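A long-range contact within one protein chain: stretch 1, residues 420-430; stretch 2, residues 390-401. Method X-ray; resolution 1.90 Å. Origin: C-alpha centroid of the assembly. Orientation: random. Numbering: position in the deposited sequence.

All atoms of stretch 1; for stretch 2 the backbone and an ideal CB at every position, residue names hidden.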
ATOM      1  N   LYS A 420       0.524  23.614   3.623  1.00 30.95           N
ATOM      2  CA  LYS A 420       0.871  23.168   4.972  1.00 35.54           C
ATOM      3  C   LYS A 420       1.150  21.645   4.962  1.00 34.85           C
ATOM      4  O   LYS A 420       2.026  21.177   5.679  1.00 35.18           O
ATOM      5  CB  LYS A 420      -0.209  23.519   6.000  1.00 39.09           C
ATOM      6  CG  LYS A 420      -0.254  25.017   6.390  1.00 44.79           C
ATOM      7  CD  LYS A 420      -1.403  25.301   7.355  1.00 50.17           C
ATOM      8  CE  LYS A 420      -2.753  25.316   6.626  1.00 54.53           C
ATOM      9  NZ  LYS A 420      -3.972  25.315   7.533  1.00 57.39           N
ATOM     10  N   VAL A 421       0.404  20.892   4.151  1.00 32.93           N
ATOM     11  CA  VAL A 421       0.706  19.479   4.040  1.00 35.32           C
ATOM     12  C   VAL A 421       2.095  19.272   3.431  1.00 36.00           C
ATOM     13  O   VAL A 421       2.901  18.506   3.997  1.00 33.46           O
ATOM     14  CB  VAL A 421      -0.310  18.736   3.229  1.00 34.95           C
ATOM     15  CG1 VAL A 421       0.222  17.365   2.895  1.00 34.50           C
ATOM     16  CG2 VAL A 421      -1.697  18.679   4.031  1.00 27.15           C
ATOM     17  N   ASP A 422       2.390  19.949   2.316  1.00 34.62           N
ATOM     18  CA  ASP A 422       3.706  19.781   1.671  1.00 35.88           C
ATOM     19  C   ASP A 422       4.842  20.030   2.639  1.00 36.15           C
ATOM     20  O   ASP A 422       5.784  19.240   2.703  1.00 31.44           O
ATOM     21  CB  ASP A 422       3.905  20.695   0.455  1.00 36.69           C
ATOM     22  CG  ASP A 422       3.051  20.302  -0.727  1.00 36.04           C
ATOM     23  OD1 ASP A 422       2.496  19.158  -0.738  1.00 34.45           O
ATOM     24  OD2 ASP A 422       2.944  21.136  -1.677  1.00 31.71           O
ATOM     25  N   ILE A 423       4.744  21.122   3.399  1.00 35.25           N
ATOM     26  CA  ILE A 423       5.790  21.533   4.325  1.00 36.00           C
ATOM     27  C   ILE A 423       5.943  20.552   5.508  1.00 35.22           C
ATOM     28  O   ILE A 423       7.050  20.241   5.974  1.00 32.34           O
ATOM     29  CB  ILE A 423       5.487  22.939   4.851  1.00 35.15           C
ATOM     30  CG1 ILE A 423       5.595  23.947   3.711  1.00 33.91           C
ATOM     31  CG2 ILE A 423       6.408  23.303   5.980  1.00 35.04           C
ATOM     32  CD1 ILE A 423       4.998  25.318   4.055  1.00 34.87           C
ATOM     33  N   ALA A 424       4.815  20.071   5.985  1.00 35.54           N
ATOM     34  CA  ALA A 424       4.800  19.195   7.130  1.00 33.69           C
ATOM     35  C   ALA A 424       5.466  17.883   6.783  1.00 33.40           C
ATOM     36  O   ALA A 424       6.304  17.405   7.538  1.00 36.87           O
ATOM     37  CB  ALA A 424       3.365  18.976   7.614  1.00 35.75           C
ATOM     38  N   LEU A 425       5.100  17.295   5.652  1.00 32.36           N
ATOM     39  CA  LEU A 425       5.678  16.007   5.266  1.00 32.24           C
ATOM     40  C   LEU A 425       7.153  16.100   4.917  1.00 33.35           C
ATOM     41  O   LEU A 425       7.930  15.133   5.089  1.00 33.21           O
ATOM     42  CB  LEU A 425       4.943  15.450   4.085  1.00 30.18           C
ATOM     43  CG  LEU A 425       3.491  15.018   4.392  1.00 30.88           C
ATOM     44  CD1 LEU A 425       2.894  14.491   3.136  1.00 33.24           C
ATOM     45  CD2 LEU A 425       3.463  13.916   5.469  1.00 31.53           C
ATOM     46  N   GLN A 426       7.542  17.233   4.366  1.00 34.56           N
ATOM     47  CA  GLN A 426       8.952  17.421   4.000  1.00 35.07           C
ATOM     48  C   GLN A 426       9.771  17.536   5.225  1.00 39.19           C
ATOM     49  O   GLN A 426      10.821  16.877   5.326  1.00 42.19           O
ATOM     50  CB  GLN A 426       9.120  18.648   3.072  1.00 34.95           C
ATOM     51  CG  GLN A 426       8.600  18.400   1.619  1.00 58.72           C
ATOM     52  CD  GLN A 426       8.724  19.632   0.694  1.00 61.02           C
ATOM     53  OE1 GLN A 426       9.531  20.531   0.935  1.00 58.91           O
ATOM     54  NE2 GLN A 426       7.927  19.659  -0.372  1.00 61.42           N
ATOM     55  N   LYS A 427       9.342  18.374   6.176  1.00 39.08           N
ATOM     56  CA  LYS A 427      10.077  18.463   7.440  1.00 38.68           C
ATOM     57  C   LYS A 427      10.078  17.119   8.158  1.00 39.48           C
ATOM     58  O   LYS A 427      11.114  16.619   8.593  1.00 40.28           O
ATOM     59  CB  LYS A 427       9.492  19.539   8.357  1.00 39.42           C
ATOM     60  CG  LYS A 427       9.818  20.987   7.923  1.00 42.70           C
ATOM     61  CD  LYS A 427       8.966  21.978   8.696  1.00 48.50           C
ATOM     62  CE  LYS A 427       9.527  23.402   8.625  1.00 54.62           C
ATOM     63  NZ  LYS A 427      10.185  23.723   7.328  1.00 55.90           N
ATOM     64  N   ALA A 428       8.915  16.502   8.220  1.00 39.08           N
ATOM     65  CA  ALA A 428       8.780  15.259   8.973  1.00 39.64           C
ATOM     66  C   ALA A 428       9.741  14.166   8.522  1.00 35.61           C
ATOM     67  O   ALA A 428      10.256  13.425   9.342  1.00 39.59           O
ATOM     68  CB  ALA A 428       7.305  14.742   8.848  1.00 30.99           C
ATOM     69  N   ARG A 429       9.921  14.027   7.214  1.00 32.43           N
ATOM     70  CA  ARG A 429      10.716  12.941   6.651  1.00 36.05           C
ATOM     71  C   ARG A 429      12.223  13.226   6.721  1.00 37.82           C
ATOM     72  O   ARG A 429      13.057  12.287   6.688  1.00 37.23           O
ATOM     73  CB  ARG A 429      10.288  12.682   5.183  1.00 34.23           C
ATOM     74  CG  ARG A 429      10.786  13.695   4.178  1.00 35.89           C
ATOM     75  CD  ARG A 429       9.981  13.613   2.910  1.00 35.01           C
ATOM     76  NE  ARG A 429       9.895  12.268   2.312  1.00 35.85           N
ATOM     77  CZ  ARG A 429      10.467  11.940   1.139  1.00 38.56           C
ATOM     78  NH1 ARG A 429      10.318  10.728   0.613  1.00 35.11           N
ATOM     79  NH2 ARG A 429      11.186  12.837   0.464  1.00 39.59           N
ATOM     80  N   ASN A 430      12.574  14.511   6.822  1.00 36.84           N
ATOM     81  CA  ASN A 430      14.016  14.880   6.914  1.00 38.16           C
ATOM     82  C   ASN A 430      14.481  15.351   8.291  1.00 42.18           C
ATOM     83  O   ASN A 430      15.497  16.044   8.391  1.00 44.35           O
ATOM     84  CB  ASN A 430      14.350  15.974   5.892  1.00 40.70           C
ATOM     85  CG  ASN A 430      14.149  15.523   4.450  1.00 40.55           C
ATOM     86  OD1 ASN A 430      13.515  16.234   3.652  1.00 41.82           O
ATOM     87  ND2 ASN A 430      14.627  14.321   4.118  1.00 35.67           N
ATOM     88  N   UNK A 390       5.930   6.160   8.629  1.00 32.92           N
ATOM     89  CA  UNK A 390       4.789   6.993   8.197  1.00 33.33           C
ATOM     90  C   UNK A 390       4.986   7.758   6.892  1.00 34.11           C
ATOM     91  O   UNK A 390       3.994   8.216   6.320  1.00 32.22           O
ATOM     92  CB  UNK A 390       4.464   8.004   9.299  1.00 33.33           C
ATOM     93  N   UNK A 391       6.225   7.923   6.441  1.00 33.75           N
ATOM     94  CA  UNK A 391       6.502   8.582   5.169  1.00 32.59           C
ATOM     95  C   UNK A 391       5.949   7.821   3.979  1.00 33.58           C
ATOM     96  O   UNK A 391       5.532   8.437   2.997  1.00 27.60           O
ATOM     97  CB  UNK A 391       8.011   8.770   4.997  1.00 32.59           C
ATOM     98  N   UNK A 392       5.943   6.476   4.042  1.00 33.64           N
ATOM     99  CA  UNK A 392       5.789   5.685   2.790  1.00 33.26           C
ATOM    100  C   UNK A 392       4.428   5.779   2.072  1.00 30.58           C
ATOM    101  O   UNK A 392       4.359   5.784   0.807  1.00 25.66           O
ATOM    102  CB  UNK A 392       6.046   4.212   3.113  1.00 33.26           C
ATOM    103  N   UNK A 393       3.324   5.837   2.815  1.00 30.33           N
ATOM    104  CA  UNK A 393       2.077   6.086   2.076  1.00 28.19           C
ATOM    105  C   UNK A 393       1.558   7.505   2.355  1.00 26.28           C
ATOM    106  O   UNK A 393       0.377   7.787   2.275  1.00 26.62           O
ATOM    107  CB  UNK A 393       1.016   5.051   2.455  1.00 28.19           C
ATOM    108  N   UNK A 394       2.447   8.437   2.646  1.00 26.76           N
ATOM    109  CA  UNK A 394       1.931   9.785   2.761  1.00 25.23           C
ATOM    110  C   UNK A 394       2.580  10.681   1.764  1.00 27.30           C
ATOM    111  O   UNK A 394       1.880  11.479   1.115  1.00 26.29           O
ATOM    112  CB  UNK A 394       2.135  10.334   4.174  1.00 25.23           C
ATOM    113  N   UNK A 395       3.907  10.564   1.586  1.00 27.62           N
ATOM    114  CA  UNK A 395       4.548  11.461   0.651  1.00 25.06           C
ATOM    115  C   UNK A 395       4.038  11.291  -0.812  1.00 28.03           C
ATOM    116  O   UNK A 395       3.608  12.285  -1.471  1.00 29.77           O
ATOM    117  CB  UNK A 395       6.060  11.236   0.708  1.00 25.06           C
ATOM    118  N   UNK A 396       4.018  10.075  -1.329  1.00 24.69           N
ATOM    119  CA  UNK A 396       3.586   9.919  -2.735  1.00 22.84           C
ATOM    120  C   UNK A 396       2.081  10.160  -2.869  1.00 23.69           C
ATOM    121  O   UNK A 396       1.589  10.288  -4.003  1.00 24.02           O
ATOM    122  CB  UNK A 396       3.939   8.524  -3.255  1.00 22.84           C
ATOM    123  N   UNK A 397       1.383  10.162  -1.738  1.00 21.46           N
ATOM    124  CA  UNK A 397      -0.123  10.237  -1.814  1.00 22.89           C
ATOM    125  C   UNK A 397      -0.690  11.670  -1.738  1.00 26.82           C
ATOM    126  O   UNK A 397      -1.661  11.989  -2.453  1.00 27.07           O
ATOM    127  CB  UNK A 397      -0.734   9.419  -0.674  1.00 22.89           C
ATOM    128  N   UNK A 398      -0.097  12.514  -0.886  1.00 26.89           N
ATOM    129  CA  UNK A 398      -0.641  13.853  -0.549  1.00 24.64           C
ATOM    130  C   UNK A 398       0.233  14.997  -1.026  1.00 27.39           C
ATOM    131  O   UNK A 398      -0.228  16.125  -1.133  1.00 26.90           O
ATOM    132  CB  UNK A 398      -0.828  13.976   0.965  1.00 24.64           C
ATOM    133  N   UNK A 399       1.526  14.743  -1.220  1.00 24.22           N
ATOM    134  CA  UNK A 399       2.373  15.868  -1.531  1.00 22.09           C
ATOM    135  C   UNK A 399       2.194  16.379  -2.950  1.00 26.30           C
ATOM    136  O   UNK A 399       1.967  15.597  -3.924  1.00 26.83           O
ATOM    137  CB  UNK A 399       3.837  15.485  -1.302  1.00 22.09           C
ATOM    138  N   UNK A 400       2.308  17.715  -3.108  1.00 25.45           N
ATOM    139  CA  UNK A 400       1.992  18.344  -4.399  1.00 23.31           C
ATOM    140  C   UNK A 400       2.776  17.827  -5.573  1.00 24.63           C
ATOM    141  O   UNK A 400       2.222  17.687  -6.658  1.00 22.54           O
ATOM    142  CB  UNK A 400       2.218  19.854  -4.301  1.00 23.31           C
ATOM    143  N   UNK A 401       4.096  17.577  -5.407  1.00 24.11           N
ATOM    144  CA  UNK A 401       4.891  17.139  -6.545  1.00 29.67           C
ATOM    145  C   UNK A 401       4.548  15.710  -7.004  1.00 28.09           C
ATOM    146  O   UNK A 401       5.070  15.213  -8.022  1.00 28.12           O
ATOM    147  CB  UNK A 401       6.377  17.224  -6.189  1.00 29.67           C
TER

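Stretch 1 is a helix through residue 429, and it offers stretch 2 a carboxylate at Asp422, an apolar patch at Val421 and Leu425, the amide of Gln426 and the guanidinium of Arg429.

At position 390 nothing of stretch 1 lies within 5.5 Å of the ideal CB, and phi near -57° admits many residues, proline among them; it is Pro390.

Position 391 points toward stretch 1, its ideal CB 4.5 Å from Arg429 CB. An acceptor would suit the nearby guanidinium, so aspartate, glutamate or asparagine would serve. The residue is Asp391, which forms a two-pronged salt bridge: Arg429 NE donates to Asp391 OD1 at 2.8 Å and Arg429 NH1 to Asp391 OD2 at 3.0 Å. A water also links Asp391 OD1 to Leu425 O.

Position 392 points away and 393 is out of reach, so many side chains would serve; they are Phe392 and His393.

The ideal CB of position 394 lies 4.0 Å from Leu425 CD2, favouring a small or branched side chain. Thr394 meets that methyl through OG1, 3.6 Å from Leu425 CD2, while the same hydroxyl donates to Pro390 O at 2.8 Å.

Position 395 points toward stretch 1; its ideal CB is 4.3 Å from Arg429 NE and 5.1 Å from Leu425 CD1. A flat or long apolar side chain could cover both, and an aromatic ring adds a face for the cation. Phe395 does this: the guanidinium stacks on it with planes at 12°, and Arg429 CZ sits 3.8 Å from the ring centroid.

Positions 396, pointing away, and 397, pointing sideways, meet nothing of stretch 1 and would accept many side chains; they are Arg396 and Val397.

Position 398 points toward stretch 1, its ideal CB 4.0 Å from Val421 CG1 and 4.3 Å from Leu425 CD1, so an apolar residue suits. Phe398 packs its CB against both methyls, and its ring lies farther from them.

At position 399, CA-to-CB points sideways. Glutamine or glutamate could reach the Gln426 amide as a long acceptor, though nearby Asp422 makes a negative charge costly. It is Glu399: Gln426 NE2 donates to Glu399 OE1 at a very short 2.5 Å, although Asp422 OD1 is 3.9 Å from Glu399 OE1.

Position 400 has its ideal CB a tight 3.0 Å from Asp422 OD2. Glycine, alanine or serine would fit, and a hydroxyl could add a second bond to that of the backbone N. In Ser400, backbone N donates to Asp422 OD1 and OG to Asp422 OD2, both at 2.8 Å.

Position 401 faces open space relative to stretch 1; Ser401 donates its OG to Glu399 OE2.

Stretch 2 390-401: PDFHTFRVFESS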
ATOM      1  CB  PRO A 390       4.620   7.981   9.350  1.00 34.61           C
ATOM      2  CG  PRO A 390       5.938   7.937  10.122  1.00 36.80           C
ATOM      3  CD  PRO A 390       6.338   6.473  10.016  1.00 37.01           C
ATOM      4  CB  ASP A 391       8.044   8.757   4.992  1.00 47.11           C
ATOM      5  CG  ASP A 391       8.426   9.559   3.705  1.00 37.28           C
ATOM      6  OD1 ASP A 391       7.945  10.696   3.522  1.00 33.16           O
ATOM      7  OD2 ASP A 391       9.216   9.056   2.874  1.00 39.52           O
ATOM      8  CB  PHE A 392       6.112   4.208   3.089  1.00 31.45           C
ATOM      9  CG  PHE A 392       7.568   3.962   3.343  1.00 34.53           C
ATOM     10  CD1 PHE A 392       8.510   4.832   2.863  1.00 37.41           C
ATOM     11  CD2 PHE A 392       7.984   2.891   4.136  1.00 35.37           C
ATOM     12  CE1 PHE A 392       9.895   4.620   3.121  1.00 38.79           C
ATOM     13  CE2 PHE A 392       9.345   2.684   4.391  1.00 39.59           C
ATOM     14  CZ  PHE A 392      10.297   3.554   3.885  1.00 37.85           C
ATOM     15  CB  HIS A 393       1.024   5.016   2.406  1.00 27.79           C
ATOM     16  CG  HIS A 393       1.315   3.699   1.750  1.00 30.80           C
ATOM     17  ND1 HIS A 393       0.334   2.805   1.380  1.00 32.10           N
ATOM     18  CD2 HIS A 393       2.490   3.157   1.338  1.00 30.90           C
ATOM     19  CE1 HIS A 393       0.894   1.742   0.827  1.00 32.16           C
ATOM     20  NE2 HIS A 393       2.201   1.945   0.755  1.00 30.13           N
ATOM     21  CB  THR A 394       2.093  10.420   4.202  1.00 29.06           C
ATOM     22  OG1 THR A 394       3.464  10.376   4.590  1.00 29.67           O
ATOM     23  CG2 THR A 394       1.250   9.705   5.260  1.00 27.12           C
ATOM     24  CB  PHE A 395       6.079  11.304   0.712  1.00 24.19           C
ATOM     25  CG  PHE A 395       6.843  12.457   0.044  1.00 25.07           C
ATOM     26  CD1 PHE A 395       7.108  13.608   0.750  1.00 26.10           C
ATOM     27  CD2 PHE A 395       7.251  12.373  -1.296  1.00 28.02           C
ATOM     28  CE1 PHE A 395       7.833  14.694   0.137  1.00 29.24           C
ATOM     29  CE2 PHE A 395       7.945  13.451  -1.933  1.00 31.17           C
ATOM     30  CZ  PHE A 395       8.226  14.602  -1.213  1.00 30.55           C
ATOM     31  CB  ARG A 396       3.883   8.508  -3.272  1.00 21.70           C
ATOM     32  CG  ARG A 396       5.385   8.354  -3.621  1.00 23.87           C
ATOM     33  CD  ARG A 396       5.788   6.881  -3.823  1.00 25.61           C
ATOM     34  NE  ARG A 396       5.867   6.212  -2.525  1.00 31.08           N
ATOM     35  CZ  ARG A 396       6.289   4.952  -2.344  1.00 31.12           C
ATOM     36  NH1 ARG A 396       6.350   4.458  -1.119  1.00 29.62           N
ATOM     37  NH2 ARG A 396       6.658   4.199  -3.369  1.00 31.88           N
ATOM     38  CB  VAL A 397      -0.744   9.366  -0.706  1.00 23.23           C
ATOM     39  CG1 VAL A 397      -2.335   9.545  -0.587  1.00 24.39           C
ATOM     40  CG2 VAL A 397      -0.439   7.919  -0.950  1.00 25.82           C
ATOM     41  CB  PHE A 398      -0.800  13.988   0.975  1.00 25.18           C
ATOM     42  CG  PHE A 398      -1.758  12.934   1.566  1.00 28.41           C
ATOM     43  CD1 PHE A 398      -3.115  13.021   1.319  1.00 26.53           C
ATOM     44  CD2 PHE A 398      -1.274  11.880   2.329  1.00 25.76           C
ATOM     45  CE1 PHE A 398      -3.997  12.046   1.833  1.00 27.85           C
ATOM     46  CE2 PHE A 398      -2.132  10.909   2.840  1.00 26.65           C
ATOM     47  CZ  PHE A 398      -3.503  11.002   2.600  1.00 28.53           C
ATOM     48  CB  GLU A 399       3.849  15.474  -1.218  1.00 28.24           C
ATOM     49  CG  GLU A 399       4.709  16.576  -0.606  1.00 32.13           C
ATOM     50  CD  GLU A 399       5.487  17.235  -1.691  1.00 39.31           C
ATOM     51  OE1 GLU A 399       6.192  18.226  -1.411  1.00 41.44           O
ATOM     52  OE2 GLU A 399       5.455  16.705  -2.840  1.00 42.11           O
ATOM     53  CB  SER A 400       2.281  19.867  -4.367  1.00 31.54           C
ATOM     54  OG  SER A 400       1.196  20.533  -3.761  1.00 36.08           O
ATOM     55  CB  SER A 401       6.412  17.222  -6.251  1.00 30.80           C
ATOM     56  OG  SER A 401       6.792  16.297  -5.225  1.00 32.73           O
TER
HETATM   57  O   HOH W   1       6.726  12.438   5.745  1.00 39.71           O
HETATM   58  O   HOH W   2      -0.123  18.782  -0.942  1.00 27.89           O
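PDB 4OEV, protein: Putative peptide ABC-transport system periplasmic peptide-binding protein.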